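Local coordinates for protein tRNA (guanine(9)-N1)-methyltransferase (Schizosaccharomyces pombe, PDB 4JWH) that catalyses the S-adenosylmethionine-dependent methylation of guanine-9 at N1 in cytoplasmic tRNA, acting as a monomeric SPOUT-clan methyltransferase, at residues L115-L124 and A213-L223; P141-F149 and R170-E181. All blocks are in the same frame, centred on the assembly; numbering follows the deposited sequence.

Two ways of joining distant parts of one chain appear side by side here. Contact 2 pairs strand 143-147 with strand 171-173 at an outer side of the parallel sheet; contact 1 sets the start of helix 118-137 against the loop between strand 208-212 and helix 223-231. Both are partly buried, their centres about 19 Å apart. Strand 143-147 is the next element after helix 118-137, and contact 2, whose segments both fall between those of contact 1, is nested within the loop it closes. The chemistry differs: main-chain hydrogen bonds dominate 141-149 with 170-181, whereas 115-124 with 213-223 relies on side chains, a salt bridge and apolar packing beside the bound S-adenosyl-L-homocysteine.

Contact 1 of 2, residues L115-L124 and A213-L223; sequences LMNDKEINSL and AIVDKNRYKNL. With SAH (S-adenosyl-L-homocysteine), chain C.
Glu120 and Arg219 meet from opposite directions, with carboxylate and guanidinium nearly coplanar at 17°. Arg219 NH1 donates to Glu120 OE2 at 3.1 Å, a salt bridge whose N-H is almost straight, in the guanidinium plane, and meets the syn lone pair. The other oxygen, Glu120 OE1, accepts from Asn117 N, while Asn117 OD1 receives Glu120 N; this capping box at the helix start steadies the carboxylate. A chi1 of 77° lays Arg219 CG over the centre of the Tyr220 ring, and the extended chain carries NH2 out to donate to Tyr220 OH.

Beyond the salt bridge the packing is mostly apolar. Val215 aims at the helix, its CG2 lying 3.9 Å from Leu124 CB, with Ser123 OG a polar neighbour of this methyl. Met116, bent at its thioether, crosses Ile214 obliquely and accepts a weak bond from Val215 N at SD (3.5 Å). Leu115 and Leu223 touch tip to tip, CD1 to CD1 at 3.7 Å.

The amino nitrogen of S-adenosyl-L-homocysteine donates to Asp216 OD2, Asn218 OD1 and Tyr220 O. The helix start thus packs against the loop that, by other atoms, lines the cofactor pocket and carries the proton acceptor Asp216 of a TRM10-type SPOUT methyltransferase.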
loop_
_atom_site.group_PDB
_atom_site.type_symbol
_atom_site.label_atom_id
_atom_site.label_comp_id
_atom_site.label_asym_id
_atom_site.label_seq_id
_atom_site.Cartn_x
_atom_site.Cartn_y
_atom_site.Cartn_z
ATOM N N LEU A 115 4.073 -5.518 16.399
ATOM C CA LEU A 115 5.473 -5.084 16.207
ATOM C C LEU A 115 5.688 -3.587 16.405
ATOM O O LEU A 115 6.826 -3.107 16.396
ATOM C CB LEU A 115 6.010 -5.519 14.831
ATOM C CG LEU A 115 5.894 -7.009 14.506
ATOM C CD1 LEU A 115 6.506 -7.336 13.148
ATOM C CD2 LEU A 115 6.521 -7.859 15.629
ATOM N N MET A 116 4.598 -2.843 16.588
ATOM C CA MET A 116 4.685 -1.387 16.666
ATOM C C MET A 116 4.358 -0.800 18.052
ATOM O O MET A 116 3.400 -1.232 18.696
ATOM C CB MET A 116 3.730 -0.769 15.631
ATOM C CG MET A 116 4.225 -0.846 14.192
ATOM S SD MET A 116 2.968 -0.243 13.033
ATOM C CE MET A 116 2.014 -1.771 12.838
ATOM N N ASN A 117 5.109 0.211 18.486
ATOM C CA ASN A 117 4.700 0.985 19.680
ATOM C C ASN A 117 3.559 1.940 19.352
ATOM O O ASN A 117 3.036 1.936 18.230
ATOM C CB ASN A 117 5.884 1.727 20.352
ATOM C CG ASN A 117 6.438 2.871 19.495
ATOM O OD1 ASN A 117 5.704 3.504 18.743
ATOM N ND2 ASN A 117 7.739 3.126 19.605
ATOM N N ASP A 118 3.168 2.753 20.335
ATOM C CA ASP A 118 1.993 3.614 20.222
ATOM C C ASP A 118 2.130 4.730 19.205
ATOM O O ASP A 118 1.161 5.047 18.520
ATOM C CB ASP A 118 1.592 4.211 21.576
ATOM C CG ASP A 118 0.109 4.128 21.809
ATOM O OD1 ASP A 118 -0.531 5.206 21.884
ATOM O OD2 ASP A 118 -0.427 2.980 21.903
ATOM N N LYS A 119 3.320 5.318 19.111
ATOM C CA LYS A 119 3.569 6.395 18.155
ATOM C C LYS A 119 3.509 5.871 16.721
ATOM O O LYS A 119 2.975 6.532 15.834
ATOM C CB LYS A 119 4.935 7.049 18.398
ATOM N N GLU A 120 4.096 4.691 16.526
ATOM C CA GLU A 120 4.144 4.034 15.217
ATOM C C GLU A 120 2.731 3.679 14.699
ATOM O O GLU A 120 2.422 3.906 13.529
ATOM C CB GLU A 120 5.068 2.824 15.285
ATOM C CG GLU A 120 6.510 3.228 15.442
ATOM C CD GLU A 120 7.421 2.123 15.890
ATOM O OE1 GLU A 120 6.943 1.108 16.466
ATOM O OE2 GLU A 120 8.642 2.270 15.653
ATOM N N ILE A 121 1.886 3.142 15.581
ATOM C CA ILE A 121 0.458 2.915 15.276
ATOM C C ILE A 121 -0.252 4.192 14.895
ATOM O O ILE A 121 -0.987 4.234 13.902
ATOM C CB ILE A 121 -0.297 2.265 16.453
ATOM C CG1 ILE A 121 0.183 0.812 16.658
ATOM C CG2 ILE A 121 -1.839 2.296 16.209
ATOM C CD1 ILE A 121 -0.483 -0.186 15.674
ATOM N N ASN A 122 -0.045 5.239 15.694
ATOM C CA ASN A 122 -0.604 6.554 15.379
ATOM C C ASN A 122 -0.190 7.027 13.982
ATOM O O ASN A 122 -1.043 7.438 13.183
ATOM C CB ASN A 122 -0.217 7.598 16.442
ATOM C CG ASN A 122 -0.785 7.271 17.827
ATOM O OD1 ASN A 122 -1.441 6.243 18.033
ATOM N ND2 ASN A 122 -0.511 8.143 18.786
ATOM N N SER A 123 1.106 6.941 13.688
ATOM C CA SER A 123 1.595 7.276 12.349
ATOM C C SER A 123 0.960 6.410 11.232
ATOM O O SER A 123 0.514 6.936 10.208
ATOM C CB SER A 123 3.119 7.221 12.303
ATOM O OG SER A 123 3.551 7.096 10.955
ATOM N N LEU A 124 0.914 5.095 11.435
ATOM C CA LEU A 124 0.290 4.176 10.473
ATOM C C LEU A 124 -1.163 4.579 10.199
ATOM O O LEU A 124 -1.635 4.629 9.073
ATOM C CB LEU A 124 0.380 2.730 10.993
ATOM C CG LEU A 124 -0.257 1.683 10.057
ATOM C CD1 LEU A 124 0.479 1.668 8.679
ATOM C CD2 LEU A 124 -0.210 0.337 10.725
ATOM N N ALA A 213 1.559 -2.920 6.117
ATOM C CA ALA A 213 1.069 -1.788 6.913
ATOM C C ALA A 213 1.849 -1.779 8.219
ATOM O O ALA A 213 1.413 -2.335 9.235
ATOM C CB ALA A 213 -0.450 -1.862 7.162
ATOM N N ILE A 214 3.020 -1.154 8.167
ATOM C CA ILE A 214 3.902 -1.071 9.323
ATOM C C ILE A 214 4.820 0.160 9.256
ATOM O O ILE A 214 5.341 0.519 8.202
ATOM C CB ILE A 214 4.744 -2.386 9.501
ATOM C CG1 ILE A 214 5.539 -2.353 10.831
ATOM C CG2 ILE A 214 5.626 -2.665 8.267
ATOM C CD1 ILE A 214 6.256 -3.636 11.179
ATOM N N VAL A 215 4.975 0.816 10.392
ATOM C CA VAL A 215 5.881 1.930 10.565
ATOM C C VAL A 215 6.990 1.474 11.510
ATOM O O VAL A 215 6.799 1.415 12.728
ATOM C CB VAL A 215 5.120 3.142 11.154
ATOM C CG1 VAL A 215 6.070 4.291 11.545
ATOM C CG2 VAL A 215 4.081 3.614 10.150
ATOM N N ASP A 216 8.120 1.083 10.933
ATOM C CA ASP A 216 9.201 0.490 11.714
ATOM C C ASP A 216 10.549 1.188 11.507
ATOM O O ASP A 216 11.499 0.886 12.217
ATOM C CB ASP A 216 9.240 -1.035 11.443
ATOM C CG ASP A 216 9.831 -1.390 10.089
ATOM O OD1 ASP A 216 9.630 -0.620 9.138
ATOM O OD2 ASP A 216 10.491 -2.449 9.965
ATOM N N LYS A 217 10.619 2.098 10.536
ATOM C CA LYS A 217 11.879 2.753 10.154
ATOM C C LYS A 217 12.802 1.696 9.548
ATOM O O LYS A 217 14.032 1.819 9.609
ATOM C CB LYS A 217 12.606 3.372 11.350
ATOM C CG LYS A 217 12.050 4.650 11.923
ATOM C CD LYS A 217 13.160 5.288 12.800
ATOM C CE LYS A 217 12.909 6.765 13.089
ATOM N NZ LYS A 217 14.192 7.477 13.394
ATOM N N ASN A 218 12.194 0.648 8.984
ATOM C CA ASN A 218 12.898 -0.528 8.509
ATOM C C ASN A 218 13.807 -1.275 9.523
ATOM O O ASN A 218 14.732 -1.973 9.120
ATOM C CB ASN A 218 13.659 -0.227 7.213
ATOM C CG ASN A 218 13.897 -1.474 6.391
ATOM O OD1 ASN A 218 13.009 -2.330 6.270
ATOM N ND2 ASN A 218 15.093 -1.593 5.824
ATOM N N ARG A 219 13.537 -1.173 10.823
ATOM C CA ARG A 219 14.305 -2.004 11.761
ATOM C C ARG A 219 13.981 -3.486 11.562
ATOM O O ARG A 219 14.796 -4.350 11.888
ATOM C CB ARG A 219 14.112 -1.577 13.206
ATOM C CG ARG A 219 12.828 -1.992 13.838
ATOM C CD ARG A 219 12.886 -1.775 15.345
ATOM N NE ARG A 219 11.572 -2.027 15.932
ATOM C CZ ARG A 219 10.614 -1.111 16.035
ATOM N NH1 ARG A 219 10.841 0.130 15.617
ATOM N NH2 ARG A 219 9.440 -1.432 16.567
ATOM N N TYR A 220 12.804 -3.790 11.005
ATOM C CA TYR A 220 12.495 -5.170 10.664
ATOM C C TYR A 220 12.864 -5.533 9.234
ATOM O O TYR A 220 11.999 -5.746 8.403
ATOM C CB TYR A 220 11.027 -5.502 10.955
ATOM C CG TYR A 220 10.627 -5.194 12.358
ATOM C CD1 TYR A 220 11.164 -5.902 13.438
ATOM C CD2 TYR A 220 9.707 -4.191 12.619
ATOM C CE1 TYR A 220 10.782 -5.604 14.762
ATOM C CE2 TYR A 220 9.335 -3.870 13.923
ATOM C CZ TYR A 220 9.872 -4.582 14.988
ATOM O OH TYR A 220 9.469 -4.259 16.263
ATOM N N LYS A 221 14.171 -5.635 8.970
ATOM C CA LYS A 221 14.678 -5.935 7.625
ATOM C C LYS A 221 14.149 -7.276 7.212
ATOM O O LYS A 221 14.078 -8.178 8.024
ATOM C CB LYS A 221 16.216 -5.982 7.609
ATOM C CG LYS A 221 16.917 -4.774 8.202
ATOM C CD LYS A 221 18.462 -4.928 8.077
ATOM C CE LYS A 221 19.204 -3.592 8.214
ATOM N NZ LYS A 221 20.692 -3.716 7.900
ATOM N N ASN A 222 13.774 -7.416 5.947
ATOM C CA ASN A 222 13.299 -8.684 5.411
ATOM C C ASN A 222 11.972 -9.166 5.933
ATOM O O ASN A 222 11.531 -10.237 5.555
ATOM C CB ASN A 222 14.325 -9.783 5.598
ATOM C CG ASN A 222 15.313 -9.804 4.488
ATOM O OD1 ASN A 222 15.025 -10.330 3.407
ATOM N ND2 ASN A 222 16.473 -9.179 4.714
ATOM N N LEU A 223 11.324 -8.370 6.772
ATOM C CA LEU A 223 10.071 -8.829 7.382
ATOM C C LEU A 223 9.071 -9.238 6.295
ATOM O O LEU A 223 8.591 -10.401 6.233
ATOM C CB LEU A 223 9.497 -7.735 8.285
ATOM C CG LEU A 223 8.114 -7.945 8.929
ATOM C CD1 LEU A 223 8.196 -8.805 10.176
ATOM C CD2 LEU A 223 7.501 -6.598 9.253
HETATM N N SAH C . 10.893 -3.530 7.302
HETATM C CA SAH C . 9.547 -3.365 6.774
HETATM C CB SAH C . 9.329 -1.837 6.615
HETATM C CG SAH C . 8.599 -1.520 5.377
HETATM S SD SAH C . 8.021 0.064 4.905
HETATM C C SAH C . 9.390 -4.343 5.617
HETATM O O SAH C . 8.732 -4.185 4.633
HETATM O OXT SAH C . 9.914 -5.414 5.690
HETATM C "C5'" SAH C . 6.327 -0.263 4.629
HETATM C "C4'" SAH C . 5.926 -0.912 3.308
HETATM O "O4'" SAH C . 6.131 -0.082 2.207
HETATM C "C3'" SAH C . 6.602 -2.240 2.944
HETATM O "O3'" SAH C . 6.034 -3.335 3.601
HETATM C "C2'" SAH C . 6.467 -2.310 1.463
HETATM O "O2'" SAH C . 5.231 -2.876 1.168
HETATM C "C1'" SAH C . 6.519 -0.849 1.104
HETATM N N9 SAH C . 7.822 -0.424 0.565
HETATM C C8 SAH C . 8.621 0.465 1.083
HETATM N N7 SAH C . 9.673 0.687 0.339
HETATM C C5 SAH C . 9.538 -0.055 -0.716
HETATM C C6 SAH C . 10.300 -0.320 -1.938
HETATM N N6 SAH C . 11.440 0.284 -2.151
HETATM N N1 SAH C . 9.809 -1.180 -2.797
HETATM C C2 SAH C . 8.658 -1.791 -2.587
HETATM N N3 SAH C . 7.928 -1.620 -1.514
HETATM C C4 SAH C . 8.300 -0.776 -0.560
#

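Contact 2 of 2, residues P141-F149 and R170-E181; sequences PVELFATNF and RYNPTTKSYLEE
Strand 143-147 and the outermost strand 171-173 pair in parallel at one side of the six-stranded sheet, their axes 14° apart. Leu144 bridges Tyr171, Phe145 bridges Asn172 and Ala146 bridges Pro173. Leu144 N donates to Arg170 O, Ala146 N to Asn172 O and Thr174 N to Ala146 O.

Asn172 adds its side chain to the backbone pairing. Leu144 O accepts both Asn172 N (2.7 Å) and Asn172 ND2 (2.8 Å), the backbone N nearly along the C=O, the side-chain ND2 from above the carbonyl plane. The second N-H of ND2 runs almost straight to Glu143 OE1 at 3.0 Å, so two acceptors fix the amide's rotation. Held thus, the amide stacks on the Phe145 ring with planes 19° apart, and Asn172 CB makes a CH-pi contact over the ring centre, 3.7 Å from the centroid. The bend of Glu143 at chi2 (-68°) turns its carboxylate toward Arg170, just ahead of the second strand; OE2 lies over one face of its guanidinium, offset from the centre. That salt bridge, 3.6 Å from Glu143 OE2 to Arg170 NE, is electrostatic, with no N-H directed at the oxygen.

On the opposite face, Leu144 CD2 meets the edge of Tyr171, whose OH lies over one face of the Phe149 ring, off centre. Past the strands, Asn148 N donates to Lys176 O and Phe149 N to Thr174 O. A water joins Thr147 OG1 (2.7 Å) to Asn148 OD1 (2.6 Å). A capping box, Ser177 with Glu180, starts helix 178-181. With helix 151-161 connecting them, the paired strands form a classic beta-alpha-beta unit.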
loop_
_atom_site.group_PDB
_atom_site.type_symbol
_atom_site.label_atom_id
_atom_site.label_comp_id
_atom_site.label_asym_id
_atom_site.label_seq_id
_atom_site.Cartn_x
_atom_site.Cartn_y
_atom_site.Cartn_z
ATOM N N PRO A 141 -8.931 5.361 -9.533
ATOM C CA PRO A 141 -9.008 4.773 -8.213
ATOM C C PRO A 141 -9.010 3.259 -8.302
ATOM O O PRO A 141 -9.538 2.706 -9.248
ATOM C CB PRO A 141 -10.366 5.241 -7.666
ATOM C CG PRO A 141 -10.952 6.119 -8.676
ATOM C CD PRO A 141 -10.041 6.287 -9.822
ATOM N N VAL A 142 -8.431 2.615 -7.297
ATOM C CA VAL A 142 -8.439 1.176 -7.203
ATOM C C VAL A 142 -9.377 0.758 -6.100
ATOM O O VAL A 142 -9.941 1.624 -5.407
ATOM C CB VAL A 142 -7.007 0.645 -6.889
ATOM C CG1 VAL A 142 -6.078 1.035 -8.005
ATOM C CG2 VAL A 142 -6.493 1.190 -5.555
ATOM N N GLU A 143 -9.511 -0.554 -5.891
ATOM C CA GLU A 143 -10.142 -1.046 -4.670
ATOM C C GLU A 143 -9.071 -1.254 -3.602
ATOM O O GLU A 143 -8.146 -2.088 -3.760
ATOM C CB GLU A 143 -10.970 -2.338 -4.911
ATOM C CG GLU A 143 -12.347 -2.109 -5.607
ATOM C CD GLU A 143 -13.424 -1.362 -4.794
ATOM O OE1 GLU A 143 -13.347 -1.188 -3.555
ATOM O OE2 GLU A 143 -14.413 -0.949 -5.423
ATOM N N LEU A 144 -9.195 -0.459 -2.542
ATOM C CA LEU A 144 -8.330 -0.518 -1.376
ATOM C C LEU A 144 -8.825 -1.508 -0.323
ATOM O O LEU A 144 -9.966 -1.429 0.117
ATOM C CB LEU A 144 -8.172 0.893 -0.767
ATOM C CG LEU A 144 -7.157 1.111 0.372
ATOM C CD1 LEU A 144 -5.787 0.640 -0.082
ATOM C CD2 LEU A 144 -7.113 2.621 0.842
ATOM N N PHE A 145 -7.967 -2.446 0.074
ATOM C CA PHE A 145 -8.300 -3.405 1.113
ATOM C C PHE A 145 -7.380 -3.151 2.270
ATOM O O PHE A 145 -6.200 -2.751 2.070
ATOM C CB PHE A 145 -8.140 -4.866 0.649
ATOM C CG PHE A 145 -9.282 -5.367 -0.223
ATOM C CD1 PHE A 145 -10.157 -6.372 0.236
ATOM C CD2 PHE A 145 -9.471 -4.842 -1.492
ATOM C CE1 PHE A 145 -11.200 -6.841 -0.566
ATOM C CE2 PHE A 145 -10.509 -5.297 -2.301
ATOM C CZ PHE A 145 -11.398 -6.295 -1.820
ATOM N N ALA A 146 -7.914 -3.352 3.471
ATOM C CA ALA A 146 -7.091 -3.386 4.689
ATOM C C ALA A 146 -7.323 -4.742 5.394
ATOM O O ALA A 146 -8.378 -4.965 6.034
ATOM C CB ALA A 146 -7.445 -2.246 5.589
ATOM N N THR A 147 -6.354 -5.647 5.274
ATOM C CA THR A 147 -6.540 -7.025 5.753
ATOM C C THR A 147 -5.871 -7.267 7.114
ATOM O O THR A 147 -4.937 -6.548 7.487
ATOM C CB THR A 147 -6.081 -8.084 4.681
ATOM O OG1 THR A 147 -4.696 -7.883 4.354
ATOM C CG2 THR A 147 -6.929 -7.975 3.396
ATOM N N ASN A 148 -6.323 -8.293 7.828
ATOM C CA ASN A 148 -6.088 -8.441 9.274
ATOM C C ASN A 148 -6.353 -7.127 9.999
ATOM O O ASN A 148 -5.626 -6.782 10.908
ATOM C CB ASN A 148 -4.661 -8.910 9.595
ATOM C CG ASN A 148 -4.431 -10.368 9.255
ATOM O OD1 ASN A 148 -3.833 -10.683 8.235
ATOM N ND2 ASN A 148 -4.884 -11.261 10.125
ATOM N N PHE A 149 -7.334 -6.360 9.547
ATOM C CA PHE A 149 -7.625 -5.058 10.179
ATOM C C PHE A 149 -8.313 -5.227 11.537
ATOM O O PHE A 149 -9.372 -5.834 11.618
ATOM C CB PHE A 149 -8.432 -4.155 9.251
ATOM C CG PHE A 149 -8.496 -2.713 9.711
ATOM C CD1 PHE A 149 -9.636 -2.220 10.326
ATOM C CD2 PHE A 149 -7.394 -1.860 9.558
ATOM C CE1 PHE A 149 -9.692 -0.884 10.769
ATOM C CE2 PHE A 149 -7.437 -0.548 9.999
ATOM C CZ PHE A 149 -8.585 -0.057 10.617
ATOM N N ARG A 170 -14.676 2.876 -1.866
ATOM C CA ARG A 170 -13.668 2.005 -2.499
ATOM C C ARG A 170 -12.669 1.492 -1.455
ATOM O O ARG A 170 -11.464 1.406 -1.701
ATOM C CB ARG A 170 -12.932 2.727 -3.654
ATOM C CG ARG A 170 -13.734 2.870 -4.944
ATOM C CD ARG A 170 -12.851 2.702 -6.205
ATOM N NE ARG A 170 -13.599 2.024 -7.264
ATOM C CZ ARG A 170 -13.097 1.167 -8.158
ATOM N NH1 ARG A 170 -11.800 0.852 -8.188
ATOM N NH2 ARG A 170 -13.918 0.626 -9.053
ATOM N N TYR A 171 -13.197 1.158 -0.287
ATOM C CA TYR A 171 -12.400 0.798 0.862
ATOM C C TYR A 171 -12.995 -0.444 1.519
ATOM O O TYR A 171 -14.189 -0.509 1.801
ATOM C CB TYR A 171 -12.327 1.975 1.831
ATOM C CG TYR A 171 -11.719 1.677 3.178
ATOM C CD1 TYR A 171 -12.516 1.624 4.327
ATOM C CD2 TYR A 171 -10.334 1.514 3.320
ATOM C CE1 TYR A 171 -11.954 1.368 5.577
ATOM C CE2 TYR A 171 -9.766 1.252 4.552
ATOM C CZ TYR A 171 -10.573 1.175 5.684
ATOM O OH TYR A 171 -9.994 0.906 6.910
ATOM N N ASN A 172 -12.160 -1.436 1.733
ATOM C CA ASN A 172 -12.626 -2.724 2.198
ATOM C C ASN A 172 -11.800 -3.254 3.376
ATOM O O ASN A 172 -10.830 -3.997 3.161
ATOM C CB ASN A 172 -12.615 -3.720 1.027
ATOM C CG ASN A 172 -13.156 -3.126 -0.270
ATOM O OD1 ASN A 172 -14.310 -3.343 -0.616
ATOM N ND2 ASN A 172 -12.321 -2.359 -0.990
ATOM N N PRO A 173 -12.159 -2.866 4.620
ATOM C CA PRO A 173 -11.454 -3.466 5.745
ATOM C C PRO A 173 -11.983 -4.872 6.059
ATOM O O PRO A 173 -13.158 -5.175 5.794
ATOM C CB PRO A 173 -11.725 -2.494 6.897
ATOM C CG PRO A 173 -13.080 -1.891 6.553
ATOM C CD PRO A 173 -13.124 -1.828 5.050
ATOM N N THR A 174 -11.113 -5.732 6.580
ATOM C CA THR A 174 -11.515 -7.090 6.932
ATOM C C THR A 174 -10.548 -7.694 7.921
ATOM O O THR A 174 -9.349 -7.397 7.894
ATOM C CB THR A 174 -11.726 -7.999 5.675
ATOM O OG1 THR A 174 -12.263 -9.255 6.091
ATOM C CG2 THR A 174 -10.406 -8.248 4.895
ATOM N N THR A 175 -11.070 -8.521 8.823
ATOM C CA THR A 175 -10.225 -9.263 9.745
ATOM C C THR A 175 -9.521 -10.384 8.973
ATOM O O THR A 175 -8.467 -10.834 9.393
ATOM C CB THR A 175 -10.996 -9.862 10.987
ATOM O OG1 THR A 175 -12.030 -10.723 10.512
ATOM C CG2 THR A 175 -11.619 -8.768 11.823
ATOM N N LYS A 176 -10.071 -10.803 7.834
ATOM C CA LYS A 176 -9.412 -11.843 7.037
ATOM C C LYS A 176 -8.020 -11.382 6.626
ATOM O O LYS A 176 -7.790 -10.184 6.350
ATOM C CB LYS A 176 -10.210 -12.218 5.773
ATOM C CG LYS A 176 -11.583 -12.873 6.071
ATOM C CD LYS A 176 -12.258 -13.293 4.762
ATOM C CE LYS A 176 -13.513 -14.111 5.005
ATOM N NZ LYS A 176 -14.644 -13.255 5.494
ATOM N N SER A 177 -7.101 -12.332 6.595
ATOM C CA SER A 177 -5.773 -12.106 6.006
ATOM C C SER A 177 -5.959 -11.958 4.501
ATOM O O SER A 177 -7.003 -12.376 3.971
ATOM C CB SER A 177 -4.882 -13.315 6.279
ATOM O OG SER A 177 -5.289 -14.378 5.425
ATOM N N TYR A 178 -4.977 -11.359 3.811
ATOM C CA TYR A 178 -5.031 -11.262 2.343
ATOM C C TYR A 178 -5.072 -12.648 1.705
ATOM O O TYR A 178 -5.733 -12.831 0.673
ATOM C CB TYR A 178 -3.899 -10.389 1.724
ATOM C CG TYR A 178 -2.449 -10.781 2.064
ATOM C CD1 TYR A 178 -1.707 -10.043 2.977
ATOM C CD2 TYR A 178 -1.821 -11.833 1.427
ATOM C CE1 TYR A 178 -0.371 -10.392 3.295
ATOM C CE2 TYR A 178 -0.459 -12.186 1.730
ATOM C CZ TYR A 178 0.234 -11.468 2.669
ATOM O OH TYR A 178 1.543 -11.798 2.979
ATOM N N LEU A 179 -4.369 -13.598 2.324
ATOM C CA LEU A 179 -4.296 -14.982 1.855
ATOM C C LEU A 179 -5.680 -15.618 1.928
ATOM O O LEU A 179 -6.071 -16.352 1.028
ATOM C CB LEU A 179 -3.257 -15.799 2.643
ATOM C CG LEU A 179 -2.724 -17.099 1.998
ATOM C CD1 LEU A 179 -2.058 -16.843 0.651
ATOM C CD2 LEU A 179 -1.761 -17.863 2.940
ATOM N N GLU A 180 -6.428 -15.293 2.984
ATOM C CA GLU A 180 -7.802 -15.747 3.130
ATOM C C GLU A 180 -8.697 -15.074 2.124
ATOM O O GLU A 180 -9.409 -15.753 1.397
ATOM C CB GLU A 180 -8.323 -15.530 4.568
ATOM C CG GLU A 180 -7.621 -16.427 5.582
ATOM C CD GLU A 180 -7.992 -16.143 7.040
ATOM O OE1 GLU A 180 -8.047 -17.131 7.812
ATOM O OE2 GLU A 180 -8.193 -14.972 7.438
ATOM N N GLU A 181 -8.648 -13.740 2.074
ATOM C CA GLU A 181 -9.512 -12.969 1.206
ATOM C C GLU A 181 -9.289 -13.248 -0.297
ATOM O O GLU A 181 -10.250 -13.240 -1.079
ATOM C CB GLU A 181 -9.402 -11.475 1.563
ATOM C CG GLU A 181 -10.180 -10.511 0.692
ATOM C CD GLU A 181 -11.681 -10.520 0.960
ATOM O OE1 GLU A 181 -12.427 -10.205 0.011
ATOM O OE2 GLU A 181 -12.106 -10.830 2.098
HETATM O O HOH W 1 -3.206 -9.536 5.933
#